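Local coordinates for luciferase-like monooxygenase (Streptomyces bottropensis, PDB 4US5), which probably acts as a flavin-utilising monooxygenase of the bacterial luciferase family, inserting oxygen from molecular oxygen into an organic substrate, at residues R42-E47 with A167-G172; I61-I66 with I73-G78; E201-Y206 with D303-E308; R238-H243 with D274-E279; R244-R249 with R256-A261. All coordinates share one frame; numbering follows the deposited sequence.

Contact 1: residues R42-E47 with A167-G172; sequences RFWVAE and ALWLLG. With NA (sodium ion), chain O; EPE (4-(2-hydroxyethyl)-1-piperazine ethanesulfonic acid), chain S.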
# COMPACT_ATOMS: atom_id res chain seq x y z
N ARG B 42 -9.12 15.50 -8.33
CA ARG B 42 -8.26 14.41 -7.86
C ARG B 42 -7.52 14.81 -6.60
O ARG B 42 -7.33 15.99 -6.31
CB ARG B 42 -7.27 13.94 -8.94
CG ARG B 42 -6.14 14.92 -9.29
CD ARG B 42 -5.50 14.61 -10.64
NE ARG B 42 -6.37 14.98 -11.77
CZ ARG B 42 -6.78 14.14 -12.73
NH1 ARG B 42 -6.49 12.84 -12.71
NH2 ARG B 42 -7.52 14.61 -13.73
N PHE B 43 -7.09 13.80 -5.86
CA PHE B 43 -6.36 13.97 -4.62
C PHE B 43 -5.10 13.11 -4.78
O PHE B 43 -5.19 11.88 -4.86
CB PHE B 43 -7.20 13.48 -3.46
CG PHE B 43 -6.59 13.79 -2.09
CD1 PHE B 43 -5.59 12.99 -1.55
CD2 PHE B 43 -7.00 14.90 -1.38
CE1 PHE B 43 -5.04 13.29 -0.34
CE2 PHE B 43 -6.46 15.18 -0.16
CZ PHE B 43 -5.48 14.37 0.37
N TRP B 44 -3.95 13.76 -4.85
CA TRP B 44 -2.71 13.05 -4.98
C TRP B 44 -1.93 13.06 -3.69
O TRP B 44 -1.90 14.06 -2.98
CB TRP B 44 -1.87 13.69 -6.08
CG TRP B 44 -2.27 13.35 -7.45
CD1 TRP B 44 -3.25 12.49 -7.84
CD2 TRP B 44 -1.72 13.89 -8.64
NE1 TRP B 44 -3.32 12.43 -9.20
CE2 TRP B 44 -2.37 13.26 -9.73
CE3 TRP B 44 -0.70 14.82 -8.90
CZ2 TRP B 44 -2.10 13.58 -11.05
CZ3 TRP B 44 -0.42 15.12 -10.23
CH2 TRP B 44 -1.09 14.49 -11.28
N VAL B 45 -1.22 11.97 -3.44
CA VAL B 45 -0.36 11.84 -2.27
C VAL B 45 1.10 11.75 -2.75
O VAL B 45 1.42 10.88 -3.58
CB VAL B 45 -0.71 10.59 -1.45
CG1 VAL B 45 0.17 10.47 -0.19
CG2 VAL B 45 -2.17 10.61 -1.05
N ALA B 46 1.97 12.58 -2.19
CA ALA B 46 3.38 12.67 -2.58
C ALA B 46 4.22 11.69 -1.76
O ALA B 46 3.78 11.19 -0.73
CB ALA B 46 3.89 14.09 -2.45
N GLU B 47 5.39 11.35 -2.26
CA GLU B 47 6.29 10.44 -1.59
C GLU B 47 7.48 11.22 -1.09
O GLU B 47 8.21 11.84 -1.89
CB GLU B 47 6.75 9.39 -2.59
CG GLU B 47 7.76 8.41 -2.06
CD GLU B 47 7.97 7.20 -2.96
OE1 GLU B 47 7.08 6.87 -3.80
OE2 GLU B 47 9.01 6.53 -2.82
N ALA B 167 -4.49 5.51 -14.30
CA ALA B 167 -4.08 6.54 -15.23
C ALA B 167 -2.65 7.01 -14.91
O ALA B 167 -2.40 7.58 -13.84
CB ALA B 167 -5.05 7.71 -15.17
N LEU B 168 -1.75 6.85 -15.88
CA LEU B 168 -0.36 7.27 -15.74
C LEU B 168 -0.19 8.78 -15.92
O LEU B 168 -0.61 9.34 -16.96
CB LEU B 168 0.50 6.60 -16.81
CG LEU B 168 1.12 5.23 -16.50
CD1 LEU B 168 1.97 4.75 -17.67
CD2 LEU B 168 1.97 5.24 -15.22
N TRP B 169 0.48 9.42 -14.98
CA TRP B 169 0.82 10.84 -15.06
C TRP B 169 2.31 11.02 -14.78
O TRP B 169 2.89 10.31 -13.93
CB TRP B 169 0.05 11.67 -14.01
CG TRP B 169 -1.36 11.95 -14.36
CD1 TRP B 169 -2.42 11.07 -14.29
CD2 TRP B 169 -1.92 13.18 -14.82
NE1 TRP B 169 -3.56 11.66 -14.68
CE2 TRP B 169 -3.30 12.97 -15.00
CE3 TRP B 169 -1.38 14.43 -15.15
CZ2 TRP B 169 -4.14 13.95 -15.47
CZ3 TRP B 169 -2.23 15.41 -15.57
CH2 TRP B 169 -3.59 15.16 -15.76
N LEU B 170 2.93 11.98 -15.45
CA LEU B 170 4.32 12.34 -15.14
C LEU B 170 4.33 13.68 -14.44
O LEU B 170 3.74 14.65 -14.92
CB LEU B 170 5.17 12.41 -16.40
CG LEU B 170 6.63 12.73 -16.17
CD1 LEU B 170 7.26 11.72 -15.21
CD2 LEU B 170 7.40 12.71 -17.49
N LEU B 171 5.00 13.71 -13.30
CA LEU B 171 5.20 14.94 -12.55
C LEU B 171 6.59 15.41 -12.81
O LEU B 171 7.55 14.62 -12.75
CB LEU B 171 5.04 14.70 -11.04
CG LEU B 171 3.60 14.62 -10.54
CD1 LEU B 171 2.89 13.34 -11.02
CD2 LEU B 171 3.60 14.70 -9.04
N GLY B 172 6.73 16.70 -13.08
CA GLY B 172 8.09 17.27 -13.27
C GLY B 172 8.24 18.67 -12.72
O GLY B 172 7.25 19.36 -12.39
NA NA O . 6.05 4.23 -3.19
N1 EPE S . -9.32 8.06 -17.21
C2 EPE S . -9.03 6.67 -17.62
C3 EPE S . -10.09 6.19 -18.62
N4 EPE S . -11.39 6.34 -17.94
C5 EPE S . -11.61 7.36 -16.91
C6 EPE S . -10.69 8.55 -17.15
C7 EPE S . -12.52 5.45 -18.28
C8 EPE S . -12.53 5.16 -19.77
O8 EPE S . -11.72 4.00 -20.01
C9 EPE S . -8.14 8.89 -16.84
C10 EPE S . -8.61 10.20 -16.27
S EPE S . -7.36 11.29 -16.10
O1S EPE S . -6.54 11.25 -17.33
O2S EPE S . -6.50 10.93 -14.84
O3S EPE S . -8.04 12.60 -16.03
O HOH W 1 6.27 1.98 -4.82
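Trp44 drives its six-membered ring edge into the face of the Trp169 five-membered ring, a T-shaped pair with centroids 5.2 Å apart and planes at 71°. This is the tight part: Trp44 CZ2 lies 3.8 Å from Trp169 CG, and Trp44 CZ3 meets Leu171 CD1 at 3.8 Å. The strand axes lie 12.0 Å apart across the barrel, spanned by the two indoles, Arg42 and Leu171. A bend at chi3 (74°) sets the Arg42 guanidinium with Trp169 CZ2 3.6 Å above its plane. The polar side holds HEPES (EPE), probably from the crystallisation liquor, whose O2S accepts hydrogen bonds from Arg42 NH1 (2.9 Å) and Trp169 NE1 (3.0 Å); Arg42 NH2 donates to EPE O3S at 3.1 Å, 167°. An alanine for Trp169 is likely to leave the Trp44 edge without its facing ring. Glu309 and Asp106 salt-bridge Arg42, Asp106 also accepting from Trp44 NE1; Arg220 and Asp103 bind EPE too. A sulfonate at the strands' N-terminal end is consistent with a site for an anionic group.

Contact 2: residues I61-I66 with I73-G78; sequences ILIARI and IRVGSG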
# COMPACT_ATOMS: atom_id res chain seq x y z
N ILE B 61 -0.11 3.41 0.42
CA ILE B 61 -0.85 3.02 1.64
C ILE B 61 -1.93 4.05 1.97
O ILE B 61 -3.10 3.69 2.23
CB ILE B 61 0.10 2.89 2.86
CG1 ILE B 61 1.14 1.77 2.60
CG2 ILE B 61 -0.71 2.64 4.13
CD1 ILE B 61 0.53 0.41 2.34
N LEU B 62 -1.59 5.33 1.88
CA LEU B 62 -2.59 6.37 2.10
C LEU B 62 -3.66 6.41 0.97
O LEU B 62 -4.81 6.66 1.23
CB LEU B 62 -1.90 7.73 2.28
CG LEU B 62 -2.72 8.83 2.95
CD1 LEU B 62 -3.23 8.44 4.31
CD2 LEU B 62 -1.98 10.15 3.04
N ILE B 63 -3.25 6.14 -0.27
CA ILE B 63 -4.18 6.02 -1.38
C ILE B 63 -5.20 4.92 -1.11
O ILE B 63 -6.42 5.12 -1.29
CB ILE B 63 -3.44 5.78 -2.71
CG1 ILE B 63 -2.59 7.01 -3.05
CG2 ILE B 63 -4.43 5.47 -3.82
CD1 ILE B 63 -1.48 6.70 -3.99
N ALA B 64 -4.74 3.78 -0.67
CA ALA B 64 -5.64 2.66 -0.39
C ALA B 64 -6.70 3.04 0.64
O ALA B 64 -7.87 2.63 0.54
CB ALA B 64 -4.81 1.48 0.10
N ARG B 65 -6.31 3.82 1.62
CA ARG B 65 -7.25 4.28 2.64
C ARG B 65 -8.18 5.37 2.13
O ARG B 65 -9.39 5.31 2.31
CB ARG B 65 -6.50 4.75 3.87
CG ARG B 65 -7.38 5.40 4.95
CD ARG B 65 -8.48 4.46 5.44
NE ARG B 65 -9.21 5.09 6.52
CZ ARG B 65 -8.76 5.31 7.74
NH1 ARG B 65 -7.60 4.82 8.14
NH2 ARG B 65 -9.49 6.02 8.61
N ILE B 66 -7.59 6.39 1.52
CA ILE B 66 -8.38 7.56 1.11
C ILE B 66 -9.40 7.22 0.04
O ILE B 66 -10.50 7.78 0.06
CB ILE B 66 -7.46 8.73 0.66
CG1 ILE B 66 -6.79 9.32 1.92
CG2 ILE B 66 -8.25 9.76 -0.15
CD1 ILE B 66 -5.76 10.38 1.65
N ILE B 73 -14.01 11.83 -6.15
CA ILE B 73 -12.66 12.33 -6.45
C ILE B 73 -11.77 11.18 -6.89
O ILE B 73 -11.83 10.08 -6.34
CB ILE B 73 -12.12 13.06 -5.21
CG1 ILE B 73 -10.93 13.99 -5.56
CG2 ILE B 73 -11.76 12.10 -4.08
CD1 ILE B 73 -10.65 14.97 -4.46
N ARG B 74 -10.92 11.42 -7.88
CA ARG B 74 -9.88 10.48 -8.21
C ARG B 74 -8.80 10.53 -7.10
O ARG B 74 -8.68 11.53 -6.40
CB ARG B 74 -9.26 10.81 -9.56
CG ARG B 74 -10.26 10.71 -10.74
CD ARG B 74 -9.57 10.93 -12.07
NE ARG B 74 -8.61 9.87 -12.32
CZ ARG B 74 -8.93 8.63 -12.75
NH1 ARG B 74 -10.18 8.31 -13.07
NH2 ARG B 74 -7.99 7.73 -12.85
N VAL B 75 -8.14 9.40 -6.88
CA VAL B 75 -7.10 9.31 -5.83
C VAL B 75 -5.91 8.65 -6.40
O VAL B 75 -6.01 7.67 -7.18
CB VAL B 75 -7.61 8.51 -4.61
CG1 VAL B 75 -6.68 8.66 -3.45
CG2 VAL B 75 -9.00 8.97 -4.19
N GLY B 76 -4.73 9.16 -6.08
CA GLY B 76 -3.53 8.59 -6.62
C GLY B 76 -2.25 9.15 -6.07
O GLY B 76 -2.26 9.90 -5.07
N SER B 77 -1.15 8.75 -6.69
CA SER B 77 0.17 9.18 -6.33
C SER B 77 0.61 10.41 -7.09
O SER B 77 0.33 10.54 -8.29
CB SER B 77 1.16 8.08 -6.55
OG SER B 77 1.20 7.66 -7.92
N GLY B 78 1.24 11.34 -6.37
CA GLY B 78 1.81 12.57 -6.97
C GLY B 78 3.12 12.96 -6.30
O GLY B 78 3.18 13.99 -5.63
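Ile63 is the first residue of the 61-66 helical segment to meet the strand, and it does so over the backbone of Gly76. Its CG1 branch lies anti to the carbonyl carbon (chi1 -64°), and the extended chi2 of 158° carries CD1 onward to 3.3 Å from Gly76 C and 3.4 Å from Ser77 N. The close approach is made to a peptide group at a residue with no side chain, and the CA atoms of Ile63 and Gly76 are 5.9 Å apart. The same methyl touches Ser77 CB at 3.9 Å. The other branch of Ile63, CG2, turns to Val75 and meets its CG1 at 3.9 Å. One helical turn later Ile66 sends its own CG2 to Val75 CG1 at 3.8 Å, so a single valine methyl is shared by two isoleucine branches. No hydrogen bond crosses; the evidence is for apolar packing of a helix on a strand, with axes 7.9 Å apart and running at 171°. This is the return leg of a beta-alpha-beta crossover, strand 42-45, helix 59-68, strand 74-81, the repeating unit of a TIM barrel. Helix 87-100 adds Leu97 against Ile63 and Phe94 against Ser77, while Ile66 also rests on Phe43 of strand 42-45 and Ala32 of helix 21-38. Farther round helix 59-68, Ala64 packs on Ala64 of the second subunit.

Contact 3: residues E201-Y206 with D303-E308; sequences EAMDTY and DATGAE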
# COMPACT_ATOMS: atom_id res chain seq x y z
N GLU B 201 8.01 28.30 -19.77
CA GLU B 201 8.74 27.56 -20.81
C GLU B 201 8.39 26.08 -20.81
O GLU B 201 8.18 25.48 -21.88
CB GLU B 201 10.27 27.74 -20.68
CG GLU B 201 11.07 26.99 -21.73
CD GLU B 201 12.58 27.08 -21.57
OE1 GLU B 201 13.08 27.84 -20.72
OE2 GLU B 201 13.28 26.39 -22.33
N ALA B 202 8.35 25.49 -19.62
CA ALA B 202 8.05 24.07 -19.49
C ALA B 202 6.67 23.73 -20.02
O ALA B 202 6.54 22.78 -20.78
CB ALA B 202 8.19 23.61 -18.03
N MSE B 203 5.67 24.50 -19.66
CA MSE B 203 4.32 24.24 -20.08
C MSE B 203 4.16 24.51 -21.58
O MSE B 203 3.44 23.80 -22.27
CB MSE B 203 3.33 25.01 -19.23
CG MSE B 203 3.42 24.56 -17.74
SE MSE B 203 2.53 22.81 -17.51
CE MSE B 203 0.72 23.47 -17.15
N ASP B 204 4.84 25.54 -22.08
CA ASP B 204 4.87 25.79 -23.56
C ASP B 204 5.49 24.61 -24.30
O ASP B 204 4.92 24.14 -25.28
CB ASP B 204 5.68 27.06 -23.87
CG ASP B 204 4.90 28.34 -23.58
OD1 ASP B 204 3.68 28.26 -23.36
OD2 ASP B 204 5.52 29.44 -23.58
N THR B 205 6.63 24.14 -23.81
CA THR B 205 7.37 23.02 -24.39
C THR B 205 6.56 21.74 -24.41
O THR B 205 6.51 21.02 -25.43
CB THR B 205 8.69 22.79 -23.65
OG1 THR B 205 9.51 23.94 -23.83
CG2 THR B 205 9.44 21.58 -24.18
N TYR B 206 5.90 21.44 -23.29
CA TYR B 206 5.03 20.28 -23.21
C TYR B 206 3.98 20.27 -24.33
O TYR B 206 3.80 19.26 -25.03
CB TYR B 206 4.30 20.23 -21.84
CG TYR B 206 3.27 19.15 -21.75
CD1 TYR B 206 3.64 17.81 -21.88
CD2 TYR B 206 1.96 19.43 -21.47
CE1 TYR B 206 2.69 16.80 -21.78
CE2 TYR B 206 1.02 18.43 -21.36
CZ TYR B 206 1.38 17.11 -21.51
OH TYR B 206 0.43 16.12 -21.40
N ASP B 303 -4.27 30.29 -17.66
CA ASP B 303 -4.46 30.74 -19.04
C ASP B 303 -3.14 30.66 -19.79
O ASP B 303 -3.09 30.17 -20.92
CB ASP B 303 -4.96 32.18 -19.09
CG ASP B 303 -6.40 32.32 -18.69
OD1 ASP B 303 -7.12 31.32 -18.64
OD2 ASP B 303 -6.83 33.45 -18.38
N ALA B 304 -2.07 31.14 -19.15
CA ALA B 304 -0.78 31.19 -19.80
C ALA B 304 -0.18 29.82 -20.09
O ALA B 304 0.50 29.64 -21.10
CB ALA B 304 0.19 32.02 -18.98
N THR B 305 -0.42 28.86 -19.18
CA THR B 305 0.20 27.57 -19.28
C THR B 305 -0.67 26.53 -19.97
O THR B 305 -0.19 25.44 -20.25
CB THR B 305 0.56 27.05 -17.88
OG1 THR B 305 -0.63 27.03 -17.06
CG2 THR B 305 1.63 27.96 -17.23
N GLY B 306 -1.94 26.85 -20.20
CA GLY B 306 -2.90 25.89 -20.74
C GLY B 306 -3.30 24.84 -19.72
O GLY B 306 -3.81 23.80 -20.10
N ALA B 307 -3.11 25.12 -18.44
CA ALA B 307 -3.44 24.16 -17.39
C ALA B 307 -4.96 23.94 -17.32
O ALA B 307 -5.71 24.89 -17.32
CB ALA B 307 -2.91 24.63 -16.06
N GLU B 308 -5.37 22.68 -17.31
CA GLU B 308 -6.75 22.28 -17.16
C GLU B 308 -7.18 22.25 -15.67
O GLU B 308 -8.36 22.45 -15.34
CB GLU B 308 -6.92 20.86 -17.73
CG GLU B 308 -6.53 20.73 -19.20
CD GLU B 308 -6.61 19.29 -19.70
OE1 GLU B 308 -6.81 18.38 -18.88
OE2 GLU B 308 -6.47 19.08 -20.92
O HOH W 2 3.05 28.47 -20.50
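Selenomethionine Met203 lays its side chain across Thr305, packing one outer helix of the TIM barrel, 199-209, on the C-terminal end of another, 291-305. Bends at chi2 (-76°) and chi3 (-89°) fold the chain back, bringing CE to 3.7 Å from Thr305 CB and 4.0 Å from Ala307 CB. Met203 CB is equally close to Thr305 CB, so both ends of the folded side chain rest on the threonine. Around this apolar patch lies a polar rim, where one water donates hydrogen bonds to Asp204 OD1 and Ala304 O, 2.9 Å from each, though it has more acceptors in reach than protons. Arg207 ties the same two residues together, with a salt bridge to Asp204 and a hydrogen bond to Ala304 O. In the next shell, Pro221 and Tyr190 pack on Met203, and Trp283 covers Thr305. Helix 291-305 ends at Thr305, and Gly306, the first residue past it, has a positive phi of 72°. Thr305 OG1 bonds back to Met301 O and takes a weak bond, 3.4 Å long, from Ala307 N.

Contact 4: residues R238-H243 with D274-E279; sequences RVYATH and DPLAEE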
# COMPACT_ATOMS: atom_id res chain seq x y z
N ARG B 238 -0.83 36.12 7.52
CA ARG B 238 -0.58 35.49 8.81
C ARG B 238 -0.37 33.96 8.63
O ARG B 238 0.61 33.39 9.11
CB ARG B 238 -1.72 35.74 9.77
CG ARG B 238 -1.63 34.98 11.09
CD ARG B 238 -2.88 35.12 11.95
NE ARG B 238 -2.87 34.08 13.00
CZ ARG B 238 -3.34 32.84 12.88
NH1 ARG B 238 -4.00 32.45 11.80
NH2 ARG B 238 -3.20 32.00 13.89
N VAL B 239 -1.30 33.32 7.93
CA VAL B 239 -1.22 31.85 7.69
C VAL B 239 0.09 31.51 6.88
O VAL B 239 0.77 30.51 7.16
CB VAL B 239 -2.49 31.32 6.98
CG1 VAL B 239 -2.38 29.82 6.70
CG2 VAL B 239 -3.72 31.59 7.83
N TYR B 240 0.47 32.38 5.95
CA TYR B 240 1.65 32.21 5.11
C TYR B 240 2.98 32.34 5.87
O TYR B 240 3.99 31.84 5.43
CB TYR B 240 1.62 33.28 4.00
CG TYR B 240 2.74 33.26 3.02
CD1 TYR B 240 3.13 32.09 2.38
CD2 TYR B 240 3.38 34.46 2.65
CE1 TYR B 240 4.15 32.08 1.44
CE2 TYR B 240 4.38 34.47 1.68
CZ TYR B 240 4.75 33.29 1.09
OH TYR B 240 5.77 33.31 0.16
N ALA B 241 2.96 33.00 7.02
CA ALA B 241 4.17 33.22 7.80
C ALA B 241 4.87 31.91 8.19
O ALA B 241 6.09 31.84 8.23
CB ALA B 241 3.84 34.04 9.03
N THR B 242 4.09 30.88 8.49
CA THR B 242 4.61 29.53 8.70
C THR B 242 5.57 29.11 7.60
O THR B 242 6.70 28.64 7.86
CB THR B 242 3.43 28.53 8.75
OG1 THR B 242 2.70 28.76 9.95
CG2 THR B 242 3.88 27.07 8.67
N HIS B 243 5.14 29.29 6.36
CA HIS B 243 5.95 28.87 5.24
C HIS B 243 7.21 29.73 5.10
O HIS B 243 8.29 29.24 4.76
CB HIS B 243 5.13 28.94 3.98
CG HIS B 243 5.55 27.96 2.95
ND1 HIS B 243 4.80 27.71 1.83
CD2 HIS B 243 6.62 27.14 2.88
CE1 HIS B 243 5.41 26.78 1.11
NE2 HIS B 243 6.49 26.40 1.75
N ASP B 274 15.21 35.99 4.41
CA ASP B 274 13.86 35.80 3.88
C ASP B 274 14.03 35.38 2.41
O ASP B 274 13.87 36.20 1.50
CB ASP B 274 13.06 37.09 4.03
CG ASP B 274 11.57 36.88 3.80
OD1 ASP B 274 11.19 35.88 3.16
OD2 ASP B 274 10.80 37.73 4.26
N PRO B 275 14.44 34.11 2.20
CA PRO B 275 14.66 33.60 0.86
C PRO B 275 13.47 33.85 -0.08
O PRO B 275 13.69 34.15 -1.24
CB PRO B 275 14.83 32.09 1.07
CG PRO B 275 15.22 31.93 2.48
CD PRO B 275 14.62 33.07 3.23
N LEU B 276 12.25 33.77 0.44
CA LEU B 276 11.08 33.95 -0.43
C LEU B 276 10.93 35.42 -0.89
O LEU B 276 10.45 35.68 -2.00
CB LEU B 276 9.81 33.49 0.27
CG LEU B 276 9.81 32.03 0.69
CD1 LEU B 276 8.53 31.71 1.43
CD2 LEU B 276 10.01 31.13 -0.52
N ALA B 277 11.33 36.35 -0.05
CA ALA B 277 11.28 37.78 -0.41
C ALA B 277 12.42 38.16 -1.37
O ALA B 277 12.31 39.11 -2.11
CB ALA B 277 11.35 38.64 0.84
N GLU B 278 13.52 37.41 -1.30
CA GLU B 278 14.78 37.78 -1.97
C GLU B 278 14.85 37.22 -3.40
O GLU B 278 15.85 37.40 -4.09
CB GLU B 278 16.02 37.29 -1.14
CG GLU B 278 16.14 37.93 0.25
CD GLU B 278 16.85 37.06 1.31
OE1 GLU B 278 17.45 36.02 0.94
OE2 GLU B 278 16.81 37.42 2.53
N GLU B 279 13.81 36.51 -3.84
CA GLU B 279 13.81 35.92 -5.16
C GLU B 279 12.67 36.53 -5.94
O GLU B 279 11.77 37.13 -5.35
CB GLU B 279 13.70 34.39 -5.09
CG GLU B 279 12.44 33.93 -4.36
CD GLU B 279 12.29 32.42 -4.32
OE1 GLU B 279 13.25 31.70 -4.67
OE2 GLU B 279 11.20 31.95 -3.94
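Tyr240 and Leu276 carry most of this contact, with a smaller share from His243, and it is apolar on the leucine's side. The tyrosine CG stands anti to its backbone N (chi1 -179°), which brings the phenol end of the ring to the loop. There Leu276 CD1 sits 3.4 Å from Tyr240 OH and 4.1 Å from Tyr240 CZ. Leu276 CB lies 4.0 Å from the same Tyr240 OH, so both CB and CD1 of the leucine border the hydroxyl oxygen, and CD1 meets the ring obliquely. A lesser packing contact joins Leu276 CD1 to His243 O at 4.2 Å. Ring contacts supply the setting: Tyr286 of strand 286-289 stacks with His243 and also touches Tyr240 and Leu276, placing the leucine among aromatic groups.

Hydrogen bonding belongs to the loop itself. Asp274 OD1 accepts from Ala277 N at 3.2 Å in an Asx motif, met from above the carboxylate plane, and Asp274 N donates to Glu278 OE2 at 2.9 Å with an angle of 166°. These bonds probably help to hold the turn at 275-277, which has helical backbone angles without the regular helical bonds. Among charges, Asp274 OD2 forms a salt bridge with Arg244, one turn beyond Tyr240 on helix 233-251. The chemistry therefore divides the work: van der Waals packing seats one leucine against the helix, carboxylate bonds probably hold its loop in shape, and the salt bridge joins that loop to the helix.

Contact 5: residues R244-R249 with R256-A261; sequences RLFHRR and RLLPPA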
# COMPACT_ATOMS: atom_id res chain seq x y z
N ARG B 244 7.03 31.03 5.27
CA ARG B 244 8.12 31.96 5.20
C ARG B 244 9.22 31.57 6.21
O ARG B 244 10.41 31.55 5.86
CB ARG B 244 7.62 33.37 5.46
CG ARG B 244 6.73 33.93 4.38
CD ARG B 244 6.18 35.29 4.76
NE ARG B 244 7.26 36.27 4.84
CZ ARG B 244 7.29 37.29 5.68
NH1 ARG B 244 6.31 37.51 6.53
NH2 ARG B 244 8.37 38.10 5.68
N LEU B 245 8.81 31.31 7.44
CA LEU B 245 9.77 30.96 8.53
C LEU B 245 10.39 29.60 8.28
O LEU B 245 11.57 29.41 8.53
CB LEU B 245 9.09 30.98 9.89
CG LEU B 245 9.96 30.60 11.10
CD1 LEU B 245 11.18 31.49 11.18
CD2 LEU B 245 9.16 30.67 12.39
N PHE B 246 9.61 28.67 7.71
CA PHE B 246 10.16 27.36 7.37
C PHE B 246 11.30 27.55 6.39
O PHE B 246 12.37 26.95 6.54
CB PHE B 246 9.08 26.42 6.78
CG PHE B 246 9.56 25.02 6.49
CD1 PHE B 246 9.72 24.09 7.49
CD2 PHE B 246 9.84 24.65 5.18
CE1 PHE B 246 10.18 22.81 7.22
CE2 PHE B 246 10.29 23.37 4.88
CZ PHE B 246 10.45 22.44 5.90
N HIS B 247 11.15 28.46 5.44
CA HIS B 247 12.24 28.71 4.51
C HIS B 247 13.46 29.39 5.14
O HIS B 247 14.57 29.08 4.79
CB HIS B 247 11.79 29.54 3.31
CG HIS B 247 11.37 28.71 2.15
ND1 HIS B 247 10.12 28.13 2.10
CD2 HIS B 247 12.03 28.31 1.04
CE1 HIS B 247 10.03 27.41 1.00
NE2 HIS B 247 11.16 27.54 0.32
N ARG B 248 13.22 30.37 6.01
CA ARG B 248 14.33 31.03 6.73
C ARG B 248 15.12 29.97 7.45
O ARG B 248 16.36 29.94 7.38
CB ARG B 248 13.80 32.07 7.73
CG ARG B 248 14.87 32.56 8.70
CD ARG B 248 14.33 33.56 9.71
NE ARG B 248 14.14 34.89 9.13
CZ ARG B 248 13.70 35.94 9.81
NH1 ARG B 248 13.42 35.85 11.10
NH2 ARG B 248 13.58 37.11 9.21
N ARG B 249 14.40 29.10 8.15
CA ARG B 249 15.04 28.11 9.00
C ARG B 249 15.81 27.10 8.18
O ARG B 249 16.93 26.78 8.49
CB ARG B 249 13.98 27.40 9.85
CG ARG B 249 13.46 28.22 11.00
CD ARG B 249 12.43 27.39 11.75
NE ARG B 249 11.93 28.01 12.94
CZ ARG B 249 11.04 27.44 13.74
NH1 ARG B 249 10.48 26.26 13.40
NH2 ARG B 249 10.64 28.05 14.83
N ARG B 256 13.10 21.66 11.28
CA ARG B 256 12.07 21.40 12.27
C ARG B 256 10.71 21.28 11.61
O ARG B 256 10.56 21.51 10.42
CB ARG B 256 12.06 22.51 13.33
CG ARG B 256 13.27 22.42 14.26
CD ARG B 256 13.12 23.41 15.41
NE ARG B 256 13.62 24.75 15.14
CZ ARG B 256 13.34 25.85 15.84
NH1 ARG B 256 12.51 25.85 16.88
NH2 ARG B 256 13.89 26.98 15.47
N LEU B 257 9.72 20.91 12.41
CA LEU B 257 8.37 20.81 11.97
C LEU B 257 7.84 22.19 11.56
O LEU B 257 8.40 23.21 11.97
CB LEU B 257 7.50 20.20 13.07
CG LEU B 257 7.96 18.85 13.66
CD1 LEU B 257 6.92 18.38 14.66
CD2 LEU B 257 8.20 17.80 12.60
N LEU B 258 6.76 22.22 10.75
CA LEU B 258 6.18 23.49 10.36
C LEU B 258 5.80 24.32 11.60
O LEU B 258 5.09 23.84 12.49
CB LEU B 258 4.94 23.30 9.48
CG LEU B 258 5.09 22.88 8.03
CD1 LEU B 258 3.74 23.09 7.30
CD2 LEU B 258 6.17 23.62 7.31
N PRO B 259 6.29 25.59 11.67
CA PRO B 259 5.99 26.40 12.87
C PRO B 259 4.57 27.02 12.89
O PRO B 259 3.96 27.27 11.83
CB PRO B 259 7.03 27.50 12.79
CG PRO B 259 7.33 27.66 11.33
CD PRO B 259 7.19 26.28 10.73
N PRO B 260 4.07 27.32 14.10
CA PRO B 260 2.74 27.95 14.19
C PRO B 260 2.75 29.34 13.59
O PRO B 260 3.79 30.02 13.63
CB PRO B 260 2.44 27.96 15.70
CG PRO B 260 3.60 27.35 16.39
CD PRO B 260 4.69 27.05 15.41
N ALA B 261 1.60 29.76 13.06
CA ALA B 261 1.50 31.01 12.32
C ALA B 261 1.90 32.23 13.16
O ALA B 261 2.65 33.08 12.71
CB ALA B 261 0.08 31.17 11.77
O HOH W 3 8.70 24.26 14.54
O HOH W 4 10.51 24.91 10.95
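Leu258 pushes its CD2 methyl over the face of the Phe246 ring, a CH-pi contact 4.0 Å from the centroid and 28° off the normal. Arg256 O meets the same ring at its edge, 3.5 Å from Phe246 CE1, so the loop wraps the phenylalanine from two directions. Pro259 is the next bump: it fits the hollow that Leu245 and the Arg249 guanidinium line together, its CG 3.7 Å from Leu245 CD2 and its CB 3.7 Å from Arg249 NH1. The Arg249 chain, extended from CG to NE (chi2 180°), carries a flat guanidinium whose other face takes Arg256. Those two groups stack with centres 3.5 Å apart and planes at 18°, though exposed Arg256 touches a crystal neighbour and may owe its position partly to crystal packing. In the plane of the Arg249 guanidinium, two waters accept from NH1 and donate to Leu257 O, bridging a gap too wide for a direct bond. A leucine in place of Arg249 would probably leave both waters without this N-H donor and Arg256 without its flat partner. The stack brings like charges together, Arg249 NE and Arg256 NH2, both donors, being 3.4 Å apart. Asp254, salt-bridged to Arg256 and in a long, weak ion pair with Arg249, probably offsets part of this charge, which would let the two flat cations stack.

How the contacts relate
All five contacts belong to one TIM-barrel chain. Contact 1 spans the barrel interior and lies nearest the chain's centre, about 6 Å away. Contact 2, between its segments in sequence, touches it: strands 42-45 and 74-81 are sheet neighbours, joined by a probable hydrogen bond from Phe43 N to Arg74 O (2.8 Å), and the centres of contacts 1 and 2 are about 10 Å apart. Contact 3 comes later along the chain, and its 201-206 and 303-308 segments bracket contacts 4 and 5. Those two share helix 233-251, with centres about 9 Å apart, and are linked by a probable hydrogen bond between Thr242 OG1 and Pro259 O (2.7 Å). Contacts 1 and 3 thus join distant parts of the chain, contacts 2 and 5 near neighbours in sequence.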